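Local coordinates for protein alkaline serine protease (Thermobifida fusca, PDB 2PFE) that probably hydrolyses internal peptide bonds of proteins, as the mature catalytic domain of an alpha-lytic-protease-like S1 serine protease made as a zymogen, at residues A[9-12]-A[13-16]; A[158-161]-A[162-165]. All blocks are in the same frame, centred on the assembly; numbering follows the deposited sequence.

Interaction 1: residues A[9-12]-A[13-16]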
ATOM      1  N   TYR A   9       3.088  -2.313 -10.284  1.00  5.93           N
ATOM      2  CA  TYR A   9       2.571  -3.547 -10.878  1.00  5.88           C
ATOM      3  C   TYR A   9       1.382  -3.230 -11.800  1.00  6.17           C
ATOM      4  O   TYR A   9       0.736  -2.187 -11.655  1.00  5.71           O
ATOM      5  CB  TYR A   9       2.247  -4.604  -9.806  1.00  5.65           C
ATOM      6  CG  TYR A   9       1.024  -4.331  -8.951  1.00  3.71           C
ATOM      7  CD1 TYR A   9      -0.195  -4.960  -9.216  1.00  4.03           C
ATOM      8  CD2 TYR A   9       1.095  -3.478  -7.846  1.00  4.93           C
ATOM      9  CE1 TYR A   9      -1.322  -4.733  -8.414  1.00  4.02           C
ATOM     10  CE2 TYR A   9      -0.014  -3.251  -7.038  1.00  4.72           C
ATOM     11  CZ  TYR A   9      -1.225  -3.865  -7.321  1.00  3.28           C
ATOM     12  OH  TYR A   9      -2.349  -3.648  -6.546  1.00  5.06           O
ATOM     13  N   TYR A  10       1.107  -4.123 -12.752  1.00  7.04           N
ATOM     14  CA  TYR A  10       0.169  -3.809 -13.832  1.00  8.40           C
ATOM     15  C   TYR A  10      -0.966  -4.799 -14.005  1.00  8.26           C
ATOM     16  O   TYR A  10      -0.834  -5.991 -13.701  1.00  8.60           O
ATOM     17  CB  TYR A  10       0.918  -3.664 -15.160  1.00  9.31           C
ATOM     18  CG  TYR A  10       2.176  -2.854 -15.021  1.00 11.25           C
ATOM     19  CD1 TYR A  10       3.413  -3.475 -14.919  1.00 13.27           C
ATOM     20  CD2 TYR A  10       2.126  -1.461 -14.945  1.00 11.93           C
ATOM     21  CE1 TYR A  10       4.581  -2.742 -14.771  1.00 14.43           C
ATOM     22  CE2 TYR A  10       3.300  -0.711 -14.786  1.00 12.54           C
ATOM     23  CZ  TYR A  10       4.516  -1.366 -14.700  1.00 12.75           C
ATOM     24  OH  TYR A  10       5.680  -0.644 -14.555  1.00 14.53           O
ATOM     25  N   PHE A  11      -2.088  -4.295 -14.505  1.00  8.01           N
ATOM     26  CA  PHE A  11      -3.252  -5.131 -14.794  1.00  7.92           C
ATOM     27  C   PHE A  11      -4.134  -4.382 -15.769  1.00  7.22           C
ATOM     28  O   PHE A  11      -4.577  -3.263 -15.512  1.00  6.81           O
ATOM     29  CB  PHE A  11      -4.013  -5.526 -13.509  1.00  8.53           C
ATOM     30  CG  PHE A  11      -4.292  -4.375 -12.599  1.00  8.79           C
ATOM     31  CD1 PHE A  11      -5.522  -3.728 -12.631  1.00 11.11           C
ATOM     32  CD2 PHE A  11      -3.318  -3.921 -11.720  1.00 10.98           C
ATOM     33  CE1 PHE A  11      -5.770  -2.635 -11.801  1.00 10.96           C
ATOM     34  CE2 PHE A  11      -3.560  -2.831 -10.890  1.00  9.27           C
ATOM     35  CZ  PHE A  11      -4.785  -2.183 -10.933  1.00 10.97           C
ATOM     36  N   GLY A  12      -4.355  -4.998 -16.924  1.00  6.40           N
ATOM     37  CA  GLY A  12      -5.133  -4.352 -17.952  1.00  6.05           C
ATOM     38  C   GLY A  12      -4.583  -2.976 -18.253  1.00  5.14           C
ATOM     39  O   GLY A  12      -3.411  -2.814 -18.600  1.00  3.86           O
ATOM     40  N   ASN A  13      -5.456  -1.994 -18.118  1.00  5.33           N
ATOM     41  CA  ASN A  13      -5.180  -0.624 -18.485  1.00  6.24           C
ATOM     42  C   ASN A  13      -4.468   0.141 -17.354  1.00  5.29           C
ATOM     43  O   ASN A  13      -4.163   1.319 -17.494  1.00  4.73           O
ATOM     44  CB  ASN A  13      -6.520   0.040 -18.861  1.00  7.89           C
ATOM     45  CG  ASN A  13      -6.359   1.450 -19.362  1.00 10.74           C
ATOM     46  OD1 ASN A  13      -7.025   2.364 -18.871  1.00 15.22           O
ATOM     47  ND2 ASN A  13      -5.472   1.647 -20.332  1.00 13.41           N
ATOM     48  N   TYR A  14      -4.180  -0.545 -16.250  1.00  5.61           N
ATOM     49  CA  TYR A  14      -3.823   0.151 -15.010  1.00  7.05           C
ATOM     50  C   TYR A  14      -2.480  -0.193 -14.401  1.00  6.57           C
ATOM     51  O   TYR A  14      -1.874  -1.232 -14.685  1.00  5.66           O
ATOM     52  CB  TYR A  14      -4.906  -0.068 -13.937  1.00  8.34           C
ATOM     53  CG  TYR A  14      -6.297   0.340 -14.362  1.00 10.52           C
ATOM     54  CD1 TYR A  14      -7.265  -0.623 -14.640  1.00 12.39           C
ATOM     55  CD2 TYR A  14      -6.643   1.686 -14.493  1.00 12.71           C
ATOM     56  CE1 TYR A  14      -8.549  -0.259 -15.038  1.00 13.90           C
ATOM     57  CE2 TYR A  14      -7.928   2.069 -14.887  1.00 14.23           C
ATOM     58  CZ  TYR A  14      -8.873   1.089 -15.163  1.00 14.09           C
ATOM     59  OH  TYR A  14     -10.144   1.454 -15.553  1.00 14.49           O
ATOM     60  N   ARG A  15      -2.063   0.722 -13.527  1.00  6.38           N
ATOM     61  CA  ARG A  15      -0.862   0.625 -12.719  1.00  7.59           C
ATOM     62  C   ARG A  15      -1.242   0.925 -11.260  1.00  6.63           C
ATOM     63  O   ARG A  15      -1.975   1.879 -10.988  1.00  6.53           O
ATOM     64  CB  ARG A  15       0.122   1.684 -13.233  1.00  8.68           C
ATOM     65  CG  ARG A  15       1.410   1.819 -12.477  1.00 11.82           C
ATOM     66  CD  ARG A  15       2.434   2.520 -13.320  1.00 14.11           C
ATOM     67  NE  ARG A  15       2.439   3.961 -13.111  1.00 14.10           N
ATOM     68  CZ  ARG A  15       3.532   4.708 -13.214  1.00 15.96           C
ATOM     69  NH1 ARG A  15       4.694   4.141 -13.513  1.00 16.96           N
ATOM     70  NH2 ARG A  15       3.465   6.013 -13.017  1.00 18.36           N
ATOM     71  N   CYS A  16      -0.798   0.082 -10.329  1.00  5.97           N
ATOM     72  CA  CYS A  16      -0.783   0.432  -8.894  1.00  5.51           C
ATOM     73  C   CYS A  16       0.616   0.209  -8.343  1.00  4.86           C
ATOM     74  O   CYS A  16       1.498  -0.199  -9.084  1.00  4.05           O
ATOM     75  CB  CYS A  16      -1.801  -0.382  -8.094  1.00  5.82           C
ATOM     76  SG  CYS A  16      -3.498   0.223  -8.236  1.00  7.86           S
TER
HETATM   77  O   HOH W   1       5.690   1.777 -14.527  1.00 25.60           O
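Phe11 and Tyr14 meet across the tight turn of a two-residue beta hairpin, the CB of Tyr14 against the Phe11 ring, and the hairpin backbone is held by four hydrogen bonds. Tyr9 pairs with Cys16 and Phe11 with Tyr14 as antiparallel hydrogen-bonded pairs; Tyr10 and Arg15 between them form a non-hydrogen-bonded pair. The bond from Tyr14 N to Phe11 O (2.8 Å) closes a type II' turn, in which Gly12, with its positive phi, takes the first corner and Asn13 the second.

Apolar contacts gather on the face shared by Tyr9, Phe11, Tyr14 and Cys16. Phe11 CG sits between its backbone N and carbonyl carbon (chi1 49°), a torsion that leans the ring across to the partner strand. Tyr14 CB then lies over one ring face, in a CH-pi contact 3.9 Å from the Phe11 ring centroid, while the Tyr14 ring itself is steered away and meets Phe11 only obliquely. At the edge of the Phe11 ring, Cys16 SG is 3.8 Å from Phe11 CZ, a sulfur-aromatic contact. Tyr9 leans over in its turn, its CE2 3.5 Å from Cys16 CB.

On the other face, Tyr10 and Arg15 run side by side, ring and guanidinium planes 17° apart, and Arg15 CD abuts the Tyr10 ring edge at CE2 (3.7 Å). A water in the plane of both groups accepts a bond from Arg15 NH1 (2.8 Å); its spacing from Tyr10 OH is too short to be taken at face value.

The strands 8-11 and 14-17 form a two-stranded sheet. Tyr9 and Phe11 pack on Val43 of strand 42-43, Tyr9 OH bonds to Thr32 of strand 27-32, and the disulfide from Cys16 to Cys36 ties the hairpin to the loop carrying the predicted catalytic His35.

Interaction 2: residues A[158-161]-A[162-165]. With AES (4-(2-aminoethyl)benzenesulfonyl fluoride), chain D.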
ATOM      1  N   THR A 158      -6.827  13.667  -2.629  1.00  7.68           N
ATOM      2  CA  THR A 158      -7.162  14.730  -3.580  1.00  8.43           C
ATOM      3  C   THR A 158      -5.930  15.562  -3.862  1.00  8.51           C
ATOM      4  O   THR A 158      -5.046  15.641  -3.015  1.00  9.13           O
ATOM      5  CB  THR A 158      -8.309  15.634  -3.085  1.00  9.11           C
ATOM      6  OG1 THR A 158      -8.704  16.502  -4.154  1.00 10.01           O
ATOM      7  CG2 THR A 158      -7.881  16.473  -1.887  1.00 11.24           C
ATOM      8  N   GLY A 159      -5.869  16.165  -5.041  1.00  8.20           N
ATOM      9  CA  GLY A 159      -4.755  17.023  -5.395  1.00  8.62           C
ATOM     10  C   GLY A 159      -3.665  16.237  -6.088  1.00  8.46           C
ATOM     11  O   GLY A 159      -3.929  15.223  -6.744  1.00  9.98           O
ATOM     12  N   ASP A 160      -2.432  16.709  -5.968  1.00  7.50           N
ATOM     13  CA  ASP A 160      -1.307  16.041  -6.623  1.00  7.64           C
ATOM     14  C   ASP A 160      -0.042  16.441  -5.911  1.00  6.68           C
ATOM     15  O   ASP A 160      -0.103  17.192  -4.920  1.00  6.62           O
ATOM     16  CB  ASP A 160      -1.259  16.369  -8.133  1.00  7.87           C
ATOM     17  CG  ASP A 160      -0.938  17.830  -8.430  1.00  9.87           C
ATOM     18  OD1 ASP A 160      -0.255  18.510  -7.627  1.00 10.00           O
ATOM     19  OD2 ASP A 160      -1.360  18.288  -9.515  1.00 14.52           O
ATOM     20  N   CYS A 161       1.105  15.974  -6.412  1.00  7.01           N
ATOM     21  CA  CYS A 161       2.373  16.342  -5.796  1.00  7.86           C
ATOM     22  C   CYS A 161       3.040  17.591  -6.350  1.00  8.98           C
ATOM     23  O   CYS A 161       4.087  18.004  -5.853  1.00 10.51           O
ATOM     24  CB  CYS A 161       3.344  15.168  -5.803  1.00  7.80           C
ATOM     25  SG  CYS A 161       2.882  13.928  -4.602  1.00  6.48           S
ATOM     26  N   ARG A 162       2.457  18.184  -7.380  1.00  9.18           N
ATOM     27  CA  ARG A 162       2.994  19.439  -7.871  1.00 10.46           C
ATOM     28  C   ARG A 162       2.541  20.585  -6.969  1.00 10.22           C
ATOM     29  O   ARG A 162       3.345  21.406  -6.530  1.00 10.91           O
ATOM     30  CB  ARG A 162       2.546  19.687  -9.296  1.00 10.45           C
ATOM     31  CG  ARG A 162       3.233  20.875  -9.929  1.00 13.21           C
ATOM     32  CD  ARG A 162       2.838  21.003 -11.390  1.00 16.92           C
ATOM     33  NE  ARG A 162       1.417  21.306 -11.552  1.00 18.38           N
ATOM     34  CZ  ARG A 162       0.864  21.710 -12.693  1.00 20.25           C
ATOM     35  NH1 ARG A 162       1.609  21.862 -13.784  1.00 21.29           N
ATOM     36  NH2 ARG A 162      -0.438  21.972 -12.740  1.00 21.50           N
ATOM     37  N   SER A 163       1.243  20.627  -6.690  1.00  9.70           N
ATOM     38  CA  SER A 163       0.679  21.717  -5.904  1.00  9.38           C
ATOM     39  C   SER A 163       0.272  21.271  -4.495  1.00  8.70           C
ATOM     40  O   SER A 163       0.009  22.101  -3.616  1.00  9.03           O
ATOM     41  CB  SER A 163      -0.488  22.345  -6.664  1.00  9.74           C
ATOM     42  OG  SER A 163      -0.053  22.894  -7.901  1.00 11.73           O
ATOM     43  N   GLY A 164       0.270  19.963  -4.255  1.00  7.06           N
ATOM     44  CA  GLY A 164      -0.105  19.454  -2.941  1.00  6.63           C
ATOM     45  C   GLY A 164      -1.507  18.868  -2.888  1.00  5.20           C
ATOM     46  O   GLY A 164      -2.297  18.992  -3.816  1.00  5.28           O
ATOM     47  N   GLY A 165      -1.785  18.237  -1.762  1.00  5.12           N
ATOM     48  CA  GLY A 165      -3.074  17.619  -1.531  1.00  5.95           C
ATOM     49  C   GLY A 165      -3.133  16.950  -0.179  1.00  6.36           C
ATOM     50  O   GLY A 165      -2.353  17.274   0.739  1.00  7.71           O
TER
HETATM   51  C3  AES D1002      -5.317   9.526  -7.123  1.00 19.87           C
HETATM   52  C2  AES D1002      -5.106   8.181  -6.804  1.00 20.34           C
HETATM   53  C1  AES D1002      -4.466   7.855  -5.608  1.00 19.84           C
HETATM   54  S   AES D1002      -4.118   6.196  -5.119  1.00 18.07           S
HETATM   55  O1S AES D1002      -4.848   5.764  -3.883  1.00 15.69           O
HETATM   56  O2S AES D1002      -2.411   6.477  -4.671  1.00 20.38           O
HETATM   57  C6  AES D1002      -4.013   8.865  -4.759  1.00 19.69           C
HETATM   58  C5  AES D1002      -4.228  10.201  -5.074  1.00 19.73           C
HETATM   59  C4  AES D1002      -4.873  10.543  -6.258  1.00 20.15           C
HETATM   60  C7  AES D1002      -5.069  12.027  -6.537  1.00 21.57           C
HETATM   61  C8  AES D1002      -6.208  12.303  -7.515  1.00 23.83           C
HETATM   62  N8  AES D1002      -6.806  13.597  -7.251  1.00 26.10           N
HETATM   63  O   HOH W   2      -1.160  21.168  -9.620  1.00 22.95           O
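The Asp160 carboxylate and the Arg162 guanidinium stand almost at right angles, their planes 76° apart, and no guanidinium N-H points at the acid: Asp160 OD2 is 4.6 Å from Arg162 NE and lies well out of that plane. Water 2 mediates instead. It sits in plane at the guanidinium edge, where it accepts from Arg162 NE, and it donates to Asp160 OD2 (2.9 Å) while also bonding to Ser163 OG (2.7 Å).

The other carboxylate oxygen is devoted to the backbone. Asp160 OD1 takes an almost straight bond from Ser163 N (2.8 Å, 174° at the hydrogen), arriving nearly end-on to the C-O bond, and a weak, bent one from Arg162 N (2.7 Å). Asp160 CG lies between its own backbone N and carbonyl carbon (chi1 67°), which folds the acid back over the following peptides, where both N-H groups can reach it. With an alanine here the amides of Arg162 and Ser163 would probably lose their shared acceptor, water 2 one partner, and the turn would be freer to shift.

Around this turn the main chain pairs as in a hairpin. Asp160 N gives a bond to Gly164 O (3.1 Å), coming from well above the carbonyl plane, and a weak one returns from Gly164 N to Asp160 O. At Gly159 and Gly165 the two chain segments come so close that a CB on either would clash.

The combination of side-chain and main-chain bonds makes an Asx motif, here linking strand 149-157 to strand 164-171 in the closed barrel. Cys161, the next residue after Asp160, is disulfide-bonded to Cys134. Gly159 O meets N8 of the bound inhibitor through a weak bond (3.3 Å), so the loop lines the ligand pocket, consistent with a wall of the S1 specificity pocket of chymotrypsin-like proteases.

How the interactions relate
Both contacts are local chain reversals beside the active-site region, but they belong to different sheets. Interaction 1 is partly buried, packing one face against strand 42-43 and its neighbours; interaction 2 is a surface turn between two strands of the closed barrel. The chemistry follows: aromatic rings and a cysteine sulfur line one face of 9-16, buried at Tyr9 and Cys16 and more open toward the turn, whereas one carboxylate, a water and closely spaced glycines organise 158-165. Each carries one half-cystine of a separate disulfide. Their nearest atoms are about 12 Å apart; Cys16 lies near the predicted catalytic His35 and Ser140, while Gly159 meets the far, amino end of the inhibitor.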